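Local coordinates for nitrogenase molybdenum-iron protein beta chain (PDB 4WES) that forms, with the alpha chain, the molybdenum-iron component of nitrogenase, which reduces dinitrogen to ammonium, and binds an [8Fe-7S] cluster jointly with that chain, at residues G34-L39 with Y219-K225; R265-S271 with L327-E333. All coordinates share one frame; numbering follows the deposited sequence.

Contact 1: G34-L39 with Y219-K225; sequences GIHNCL and YPEGGTK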
ATOM      1  N   GLY B  34      11.523  18.014 -19.975  1.00  9.79           N
ATOM      2  CA  GLY B  34      12.152  16.822 -20.545  1.00 10.10           C
ATOM      3  C   GLY B  34      13.219  17.119 -21.579  1.00 10.38           C
ATOM      4  O   GLY B  34      13.651  16.187 -22.282  1.00 10.79           O
ATOM      5  N   ILE B  35      13.632  18.378 -21.686  1.00 10.47           N
ATOM      6  CA  ILE B  35      14.768  18.822 -22.499  1.00 10.63           C
ATOM      7  C   ILE B  35      15.877  19.264 -21.568  1.00 10.95           C
ATOM      8  O   ILE B  35      15.622  20.070 -20.663  1.00 10.94           O
ATOM      9  CB  ILE B  35      14.385  20.010 -23.405  1.00 11.15           C
ATOM     10  CG1 ILE B  35      13.178  19.690 -24.285  1.00 11.79           C
ATOM     11  CG2 ILE B  35      15.604  20.469 -24.200  1.00 11.52           C
ATOM     12  CD1 ILE B  35      12.657  20.900 -25.013  1.00 13.47           C
ATOM     13  N   HIS B  36      17.102  18.756 -21.759  1.00 10.87           N
ATOM     14  CA  HIS B  36      18.178  19.133 -20.870  1.00 10.76           C
ATOM     15  C   HIS B  36      18.512  20.632 -21.006  1.00 11.31           C
ATOM     16  O   HIS B  36      18.592  21.169 -22.130  1.00 12.04           O
ATOM     17  CB  HIS B  36      19.412  18.289 -21.201  1.00 11.67           C
ATOM     18  CG  HIS B  36      20.556  18.492 -20.280  1.00 12.43           C
ATOM     19  ND1 HIS B  36      20.512  18.149 -18.948  1.00 12.41           N
ATOM     20  CD2 HIS B  36      21.804  18.974 -20.495  1.00 13.12           C
ATOM     21  CE1 HIS B  36      21.666  18.434 -18.372  1.00 13.78           C
ATOM     22  NE2 HIS B  36      22.470  18.929 -19.296  1.00 14.45           N
ATOM     23  N   ASN B  37      18.731  21.298 -19.867  1.00 11.03           N
ATOM     24  CA  ASN B  37      19.149  22.697 -19.834  1.00 10.73           C
ATOM     25  C   ASN B  37      18.119  23.613 -20.479  1.00 11.57           C
ATOM     26  O   ASN B  37      18.444  24.641 -21.050  1.00 12.06           O
ATOM     27  CB  ASN B  37      20.557  22.902 -20.426  1.00 12.21           C
ATOM     28  CG  ASN B  37      21.629  22.306 -19.578  1.00 12.13           C
ATOM     29  OD1 ASN B  37      21.365  21.787 -18.482  1.00 13.79           O
ATOM     30  ND2 ASN B  37      22.870  22.366 -20.095  1.00 13.89           N
ATOM     31  N   CYS B  38      16.851  23.240 -20.332  1.00 10.85           N
ATOM     32  CA  CYS B  38      15.730  24.032 -20.829  1.00 10.41           C
ATOM     33  C   CYS B  38      14.991  24.731 -19.705  1.00  9.92           C
ATOM     34  O   CYS B  38      14.632  24.108 -18.698  1.00 11.54           O
ATOM     35  CB  CYS B  38      14.755  23.113 -21.548  1.00 10.79           C
ATOM     36  SG  CYS B  38      13.281  23.898 -22.182  1.00 11.93           S
ATOM     37  N   LEU B  39      14.738  26.031 -19.879  1.00 10.22           N
ATOM     38  CA  LEU B  39      13.800  26.714 -19.019  1.00 10.41           C
ATOM     39  C   LEU B  39      12.460  26.863 -19.772  1.00 10.01           C
ATOM     40  O   LEU B  39      12.390  27.557 -20.789  1.00 11.08           O
ATOM     41  CB  LEU B  39      14.306  28.099 -18.584  1.00 10.56           C
ATOM     42  CG  LEU B  39      13.473  28.799 -17.528  1.00 10.94           C
ATOM     43  CD1 LEU B  39      13.427  28.001 -16.245  1.00 12.50           C
ATOM     44  CD2 LEU B  39      13.971  30.206 -17.309  1.00 13.22           C
ATOM     45  N   TYR B 219      19.174  23.335 -13.645  1.00 11.00           N
ATOM     46  CA  TYR B 219      18.975  22.412 -14.763  1.00 12.17           C
ATOM     47  C   TYR B 219      19.489  21.063 -14.331  1.00 11.84           C
ATOM     48  O   TYR B 219      20.705  20.834 -14.293  1.00 12.89           O
ATOM     49  CB  TYR B 219      19.654  22.929 -16.048  1.00 11.85           C
ATOM     50  CG  TYR B 219      19.255  24.355 -16.348  1.00 12.27           C
ATOM     51  CD1 TYR B 219      17.938  24.671 -16.659  1.00 12.59           C
ATOM     52  CD2 TYR B 219      20.146  25.385 -16.224  1.00 12.99           C
ATOM     53  CE1 TYR B 219      17.533  25.975 -16.841  1.00 12.65           C
ATOM     54  CE2 TYR B 219      19.768  26.691 -16.421  1.00 13.34           C
ATOM     55  CZ  TYR B 219      18.439  26.993 -16.710  1.00 12.40           C
ATOM     56  OH  TYR B 219      18.030  28.280 -16.881  1.00 13.54           O
ATOM     57  N   PRO B 220      18.577  20.144 -13.997  1.00 12.72           N
ATOM     58  CA  PRO B 220      19.042  18.872 -13.501  1.00 13.03           C
ATOM     59  C   PRO B 220      19.805  18.073 -14.566  1.00 12.30           C
ATOM     60  O   PRO B 220      19.770  18.371 -15.764  1.00 12.63           O
ATOM     61  CB  PRO B 220      17.729  18.168 -13.086  1.00 13.82           C
ATOM     62  CG  PRO B 220      16.776  19.289 -12.790  1.00 14.25           C
ATOM     63  CD  PRO B 220      17.118  20.293 -13.837  1.00 12.68           C
ATOM     64  N   GLU B 221      20.396  16.970 -14.122  1.00 12.93           N
ATOM     65  CA  GLU B 221      21.202  16.156 -14.991  1.00 14.67           C
ATOM     66  C   GLU B 221      20.422  15.578 -16.194  1.00 13.89           C
ATOM     67  O   GLU B 221      21.035  15.400 -17.275  1.00 14.11           O
ATOM     68  CB  GLU B 221      21.810  15.004 -14.169  1.00 18.83           C
ATOM     69  CG  GLU B 221      22.705  15.428 -13.023  1.00 32.55           C
ATOM     70  CD  GLU B 221      24.155  15.629 -13.412  1.00 70.64           C
ATOM     71  OE1 GLU B 221      25.013  15.534 -12.503  1.00135.81           O
ATOM     72  OE2 GLU B 221      24.428  15.886 -14.605  1.00 69.50           O
ATOM     73  N   GLY B 222      19.150  15.279 -16.023  1.00 12.71           N
ATOM     74  CA  GLY B 222      18.383  14.603 -17.031  1.00 11.57           C
ATOM     75  C   GLY B 222      17.872  15.516 -18.126  1.00 11.72           C
ATOM     76  O   GLY B 222      18.238  16.695 -18.212  1.00 11.73           O
ATOM     77  N   GLY B 223      16.985  14.954 -18.949  1.00 10.97           N
ATOM     78  CA  GLY B 223      16.417  15.666 -20.086  1.00 11.17           C
ATOM     79  C   GLY B 223      17.157  15.266 -21.353  1.00 11.63           C
ATOM     80  O   GLY B 223      18.369  15.008 -21.345  1.00 12.59           O
ATOM     81  N   THR B 224      16.437  15.216 -22.457  1.00 11.74           N
ATOM     82  CA  THR B 224      17.093  14.907 -23.733  1.00 11.89           C
ATOM     83  C   THR B 224      17.919  16.094 -24.189  1.00 12.33           C
ATOM     84  O   THR B 224      17.484  17.232 -24.101  1.00 12.53           O
ATOM     85  CB  THR B 224      16.044  14.549 -24.772  1.00 12.32           C
ATOM     86  OG1 THR B 224      15.230  13.528 -24.183  1.00 15.63           O
ATOM     87  CG2 THR B 224      16.679  14.035 -26.072  1.00 12.74           C
ATOM     88  N   LYS B 225      19.152  15.838 -24.638  1.00 12.96           N
ATOM     89  CA  LYS B 225      20.036  16.895 -25.061  1.00 14.00           C
ATOM     90  C   LYS B 225      19.612  17.472 -26.393  1.00 12.93           C
ATOM     91  O   LYS B 225      19.148  16.750 -27.290  1.00 13.25           O
ATOM     92  CB  LYS B 225      21.487  16.375 -25.151  1.00 16.44           C
ATOM     93  CG  LYS B 225      22.005  15.976 -23.770  1.00 25.79           C
ATOM     94  CD  LYS B 225      23.501  16.009 -23.660  1.00 29.08           C
ATOM     95  CE  LYS B 225      23.943  16.226 -22.223  1.00 40.58           C
ATOM     96  NZ  LYS B 225      23.311  15.250 -21.302  1.00 36.08           N
TER
HETATM   97  O   HOH W   1      18.161  19.978 -17.380  1.00 11.92           O
HETATM   98  O   HOH W   2      22.634  20.917 -16.314  1.00 17.45           O

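Contact 2: R265-S271 with L327-E333; sequences RTPIGVS and LSKFIIE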
ATOM      1  N   ARG B 265      -0.163   1.707 -28.205  1.00 11.62           N
ATOM      2  CA  ARG B 265      -0.741   2.062 -26.926  1.00 12.18           C
ATOM      3  C   ARG B 265       0.362   2.311 -25.890  1.00 12.17           C
ATOM      4  O   ARG B 265       1.446   1.707 -25.937  1.00 12.65           O
ATOM      5  CB  ARG B 265      -1.575   0.918 -26.445  1.00 15.02           C
ATOM      6  CG  ARG B 265      -2.905   0.894 -27.067  1.00 16.54           C
ATOM      7  CD  ARG B 265      -3.797  -0.145 -26.374  1.00 18.66           C
ATOM      8  NE  ARG B 265      -5.050  -0.007 -27.010  1.00 18.33           N
ATOM      9  CZ  ARG B 265      -6.027  -0.862 -26.965  1.00 14.78           C
ATOM     10  NH1 ARG B 265      -5.885  -2.007 -26.328  1.00 16.15           N
ATOM     11  NH2 ARG B 265      -7.139  -0.579 -27.601  1.00 17.60           N
ATOM     12  N   THR B 266       0.054   3.182 -24.942  1.00 11.26           N
ATOM     13  CA  THR B 266       0.900   3.246 -23.758  1.00 10.92           C
ATOM     14  C   THR B 266       1.080   1.831 -23.224  1.00 10.81           C
ATOM     15  O   THR B 266       0.079   1.139 -23.056  1.00 10.51           O
ATOM     16  CB  THR B 266       0.235   4.125 -22.695  1.00 11.63           C
ATOM     17  OG1 THR B 266      -0.047   5.418 -23.246  1.00 12.51           O
ATOM     18  CG2 THR B 266       1.103   4.261 -21.488  1.00 11.63           C
ATOM     19  N   PRO B 267       2.328   1.408 -22.936  1.00 10.44           N
ATOM     20  CA  PRO B 267       2.506  -0.020 -22.650  1.00 10.04           C
ATOM     21  C   PRO B 267       2.188  -0.336 -21.188  1.00  9.65           C
ATOM     22  O   PRO B 267       3.096  -0.445 -20.355  1.00 10.69           O
ATOM     23  CB  PRO B 267       3.993  -0.281 -23.029  1.00 11.77           C
ATOM     24  CG  PRO B 267       4.635   1.057 -22.887  1.00 11.52           C
ATOM     25  CD  PRO B 267       3.588   2.043 -23.366  1.00 11.26           C
ATOM     26  N   ILE B 268       0.894  -0.467 -20.895  1.00 10.11           N
ATOM     27  CA  ILE B 268       0.381  -0.888 -19.589  1.00  9.56           C
ATOM     28  C   ILE B 268      -0.329  -2.201 -19.767  1.00  9.59           C
ATOM     29  O   ILE B 268      -1.242  -2.311 -20.597  1.00 11.13           O
ATOM     30  CB  ILE B 268      -0.554   0.179 -18.976  1.00 10.73           C
ATOM     31  CG1 ILE B 268       0.183   1.499 -18.753  1.00 12.04           C
ATOM     32  CG2 ILE B 268      -1.167  -0.345 -17.676  1.00 11.00           C
ATOM     33  CD1 ILE B 268      -0.716   2.650 -18.367  1.00 13.98           C
ATOM     34  N   GLY B 269       0.057  -3.197 -18.970  1.00  9.86           N
ATOM     35  CA  GLY B 269      -0.568  -4.516 -19.008  1.00  9.99           C
ATOM     36  C   GLY B 269       0.081  -5.484 -19.966  1.00  9.71           C
ATOM     37  O   GLY B 269       1.178  -5.237 -20.487  1.00 11.92           O
ATOM     38  N   VAL B 270      -0.623  -6.588 -20.224  1.00 10.17           N
ATOM     39  CA  VAL B 270      -0.031  -7.682 -20.987  1.00 10.34           C
ATOM     40  C   VAL B 270       0.030  -7.350 -22.467  1.00 10.38           C
ATOM     41  O   VAL B 270       1.119  -7.252 -23.048  1.00 11.16           O
ATOM     42  CB  VAL B 270      -0.766  -9.019 -20.744  1.00 10.97           C
ATOM     43  CG1 VAL B 270      -0.100 -10.146 -21.534  1.00 12.64           C
ATOM     44  CG2 VAL B 270      -0.843  -9.372 -19.264  1.00 11.42           C
ATOM     45  N   SER B 271      -1.121  -7.212 -23.126  1.00 10.52           N
ATOM     46  CA  SER B 271      -1.116  -7.007 -24.570  1.00 10.64           C
ATOM     47  C   SER B 271      -0.420  -5.728 -24.967  1.00 10.41           C
ATOM     48  O   SER B 271       0.303  -5.706 -25.964  1.00 11.39           O
ATOM     49  CB  SER B 271      -2.512  -7.090 -25.162  1.00 11.33           C
ATOM     50  OG  SER B 271      -3.348  -6.041 -24.692  1.00 12.62           O
ATOM     51  N   LEU B 327      -4.897   0.958 -19.404  1.00  9.24           N
ATOM     52  CA  LEU B 327      -5.249   0.389 -18.102  1.00  9.16           C
ATOM     53  C   LEU B 327      -6.572  -0.347 -18.191  1.00  9.56           C
ATOM     54  O   LEU B 327      -6.728  -1.393 -17.548  1.00  9.45           O
ATOM     55  CB  LEU B 327      -5.265   1.466 -17.027  1.00  9.95           C
ATOM     56  CG  LEU B 327      -5.647   0.991 -15.632  1.00 11.10           C
ATOM     57  CD1 LEU B 327      -4.675  -0.066 -15.145  1.00 12.84           C
ATOM     58  CD2 LEU B 327      -5.691   2.177 -14.683  1.00 13.54           C
ATOM     59  N   SER B 328      -7.540   0.191 -18.927  1.00  9.45           N
ATOM     60  CA  SER B 328      -8.809  -0.515 -19.075  1.00 10.13           C
ATOM     61  C   SER B 328      -8.635  -1.875 -19.704  1.00  9.56           C
ATOM     62  O   SER B 328      -9.250  -2.867 -19.296  1.00  9.74           O
ATOM     63  CB  SER B 328      -9.786   0.335 -19.897  1.00 10.78           C
ATOM     64  OG  SER B 328     -10.178   1.510 -19.194  1.00 12.38           O
ATOM     65  N   LYS B 329      -7.768  -1.952 -20.723  1.00  9.28           N
ATOM     66  CA  LYS B 329      -7.457  -3.260 -21.311  1.00  9.93           C
ATOM     67  C   LYS B 329      -6.853  -4.184 -20.253  1.00  9.62           C
ATOM     68  O   LYS B 329      -7.197  -5.351 -20.183  1.00  9.83           O
ATOM     69  CB  LYS B 329      -6.502  -3.069 -22.521  1.00 11.14           C
ATOM     70  CG  LYS B 329      -6.114  -4.368 -23.204  1.00 10.83           C
ATOM     71  CD  LYS B 329      -7.287  -5.078 -23.853  1.00 15.81           C
ATOM     72  CE  LYS B 329      -6.810  -6.124 -24.903  1.00 24.21           C
ATOM     73  NZ  LYS B 329      -6.383  -7.310 -24.181  1.00 30.98           N
ATOM     74  N   PHE B 330      -5.930  -3.659 -19.448  1.00  9.09           N
ATOM     75  CA  PHE B 330      -5.289  -4.493 -18.421  1.00  9.22           C
ATOM     76  C   PHE B 330      -6.321  -4.979 -17.401  1.00  8.64           C
ATOM     77  O   PHE B 330      -6.268  -6.135 -16.966  1.00  9.46           O
ATOM     78  CB  PHE B 330      -4.156  -3.726 -17.773  1.00  9.01           C
ATOM     79  CG  PHE B 330      -3.313  -4.539 -16.813  1.00  9.11           C
ATOM     80  CD1 PHE B 330      -3.019  -5.869 -17.046  1.00  9.62           C
ATOM     81  CD2 PHE B 330      -2.744  -3.947 -15.710  1.00 10.21           C
ATOM     82  CE1 PHE B 330      -2.198  -6.579 -16.196  1.00  9.77           C
ATOM     83  CE2 PHE B 330      -1.921  -4.653 -14.844  1.00 11.09           C
ATOM     84  CZ  PHE B 330      -1.640  -5.981 -15.096  1.00 10.50           C
ATOM     85  N   ILE B 331      -7.256  -4.115 -17.015  1.00  8.81           N
ATOM     86  CA  ILE B 331      -8.325  -4.543 -16.111  1.00  9.03           C
ATOM     87  C   ILE B 331      -9.092  -5.758 -16.690  1.00  9.28           C
ATOM     88  O   ILE B 331      -9.350  -6.728 -15.988  1.00  9.06           O
ATOM     89  CB  ILE B 331      -9.253  -3.342 -15.807  1.00  9.17           C
ATOM     90  CG1 ILE B 331      -8.542  -2.292 -14.978  1.00  9.64           C
ATOM     91  CG2 ILE B 331     -10.557  -3.800 -15.170  1.00  9.57           C
ATOM     92  CD1 ILE B 331      -8.003  -2.714 -13.652  1.00 13.73           C
ATOM     93  N   ILE B 332      -9.427  -5.684 -17.983  1.00  8.94           N
ATOM     94  CA  ILE B 332     -10.046  -6.803 -18.649  1.00  9.29           C
ATOM     95  C   ILE B 332      -9.151  -8.045 -18.622  1.00  9.15           C
ATOM     96  O   ILE B 332      -9.598  -9.171 -18.333  1.00 10.02           O
ATOM     97  CB  ILE B 332     -10.468  -6.434 -20.077  1.00  9.89           C
ATOM     98  CG1 ILE B 332     -11.564  -5.351 -20.039  1.00 10.69           C
ATOM     99  CG2 ILE B 332     -10.956  -7.651 -20.841  1.00 12.36           C
ATOM    100  CD1 ILE B 332     -11.883  -4.772 -21.399  1.00 13.20           C
ATOM    101  N   GLU B 333      -7.852  -7.856 -18.901  1.00  8.97           N
ATOM    102  CA  GLU B 333      -6.894  -8.965 -18.872  1.00  9.46           C
ATOM    103  C   GLU B 333      -6.795  -9.634 -17.513  1.00  9.02           C
ATOM    104  O   GLU B 333      -6.504 -10.818 -17.440  1.00  9.64           O
ATOM    105  CB  GLU B 333      -5.527  -8.461 -19.322  1.00  9.63           C
ATOM    106  CG  GLU B 333      -5.478  -8.041 -20.782  1.00  9.98           C
ATOM    107  CD  GLU B 333      -4.208  -7.347 -21.218  1.00 10.79           C
ATOM    108  OE1 GLU B 333      -3.557  -6.687 -20.394  1.00 10.52           O
ATOM    109  OE2 GLU B 333      -3.888  -7.458 -22.410  1.00 13.22           O
TER
HETATM  110  O   HOH W   3      -2.588  -4.400 -22.049  1.00 12.08           O

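Contact 1: G34-L39 with Y219-K225
Two backbone hydrogen bonds, both made by T224, pin the two segments together: its N donates to G34 O (3.0 Å), and its O accepts from H36 N (2.8 Å). Bonding to the residues before and after I35 is the pattern of a parallel bridge, here a single one. Across it G223 CA comes so close to I35 and H36 that a CB would collide with them, and its backbone angles are ones that residues with a CB seldom adopt.

Of the side chains, H36 has more of its surface covered by the contact than any other. With CG anti to the backbone N (chi1 -175°), the imidazole edge faces the carbonyl oxygens of P220 and G222, and ND1 donates to G222 O at 2.8 Å, the acceptor lying nearly in the ring plane. N37 OD1 sits above one ring face and K225 NZ above the other, both offset toward the rim; the K225 side chain runs alongside the ring, its CE 3.9 Å from H36 CD2.

I35 to C38 is a type II beta turn leading into strand 38-43 of a parallel sheet, while 219-225 is the loop reaching helix 226-231 from a second sheet. N37 takes the left-handed position of the turn, which asparagine tolerates well.

Water adds two bridges. One accepts from N37 N and donates to P220 O; the other donates to N37 OD1 (2.7 Å) and to Y219 O (2.8 Å). The amide's ND2 turns instead to D98.

Y219 brings its CB to 3.2 Å from N37 OD1. Beyond this, the tyrosine ring passes the backbone of N37 and C38; its apolar contact is with L39, where CE1 comes 4.2 Å from L39 CB. A tyrosine suits this border, since its OH hydrogen-bonds to Y95 O.

Contact 2: R265-S271 with L327-E333
I268 lays its CG2 branch against the helix 321-333, where it meets L327 CD1 at 4.3 Å and F330 CD2 at 4.4 Å. A branched apolar side chain suits this place, because L433 of helix 426-448 packs on both I268 and F330.

F330 continues this hydrophobic surface. One face of its ring lies under G269, in a CH-pi contact with CA 3.7 Å from the ring centroid and 23° off the ring normal. Having no CB, G269 can lie this close to F330 CB and E333 OE1, at backbone angles that bring the place of a CB against I268 O.

E333, about one turn further on, is extended beyond CG and brings its carboxylate to the start of helix 270-284, directly after the N-cap residue G269. OE1 accepts from V270 N (2.9 Å), while OE2 takes both S271 N (2.9 Å) and S271 OG (2.7 Å), all on the syn side, though tilted some way out of the carboxylate plane. K329 NZ reaches OE2 from above that plane, a salt bridge of 3.1 Å within the helix. A water donates to OE1 and I268 O, and M514 of the alpha chain packs on E333 and V270.

Three donors on OE2 and a backbone N-H on OE1 hold the buried carboxylate in position; the charge of K329, which is one of the three, and the N-terminal, positive end of helix 270-284 would be expected to stabilise its ionised form.

Contact 1 closes before contact 2 opens along the chain, and the two lie on opposite sides of the chain's centre, 30 Å between centres and about 16 Å between nearest atoms. Their segments attach to three parallel sheets. Contact 1 ties the sheet containing strand 38-43 to the loop that follows strand 198-200 in the next sheet; contact 2 starts just after strand 261-264, an outermost strand of that same second sheet, and reaches helix 321-333, which follows strand 314-318 of the third. The second sheet in chain order is thus linked, through segments following two of its strands, to parts attached to the first and third, consistent with the three alpha/beta domains of nitrogenase component 1 subunits.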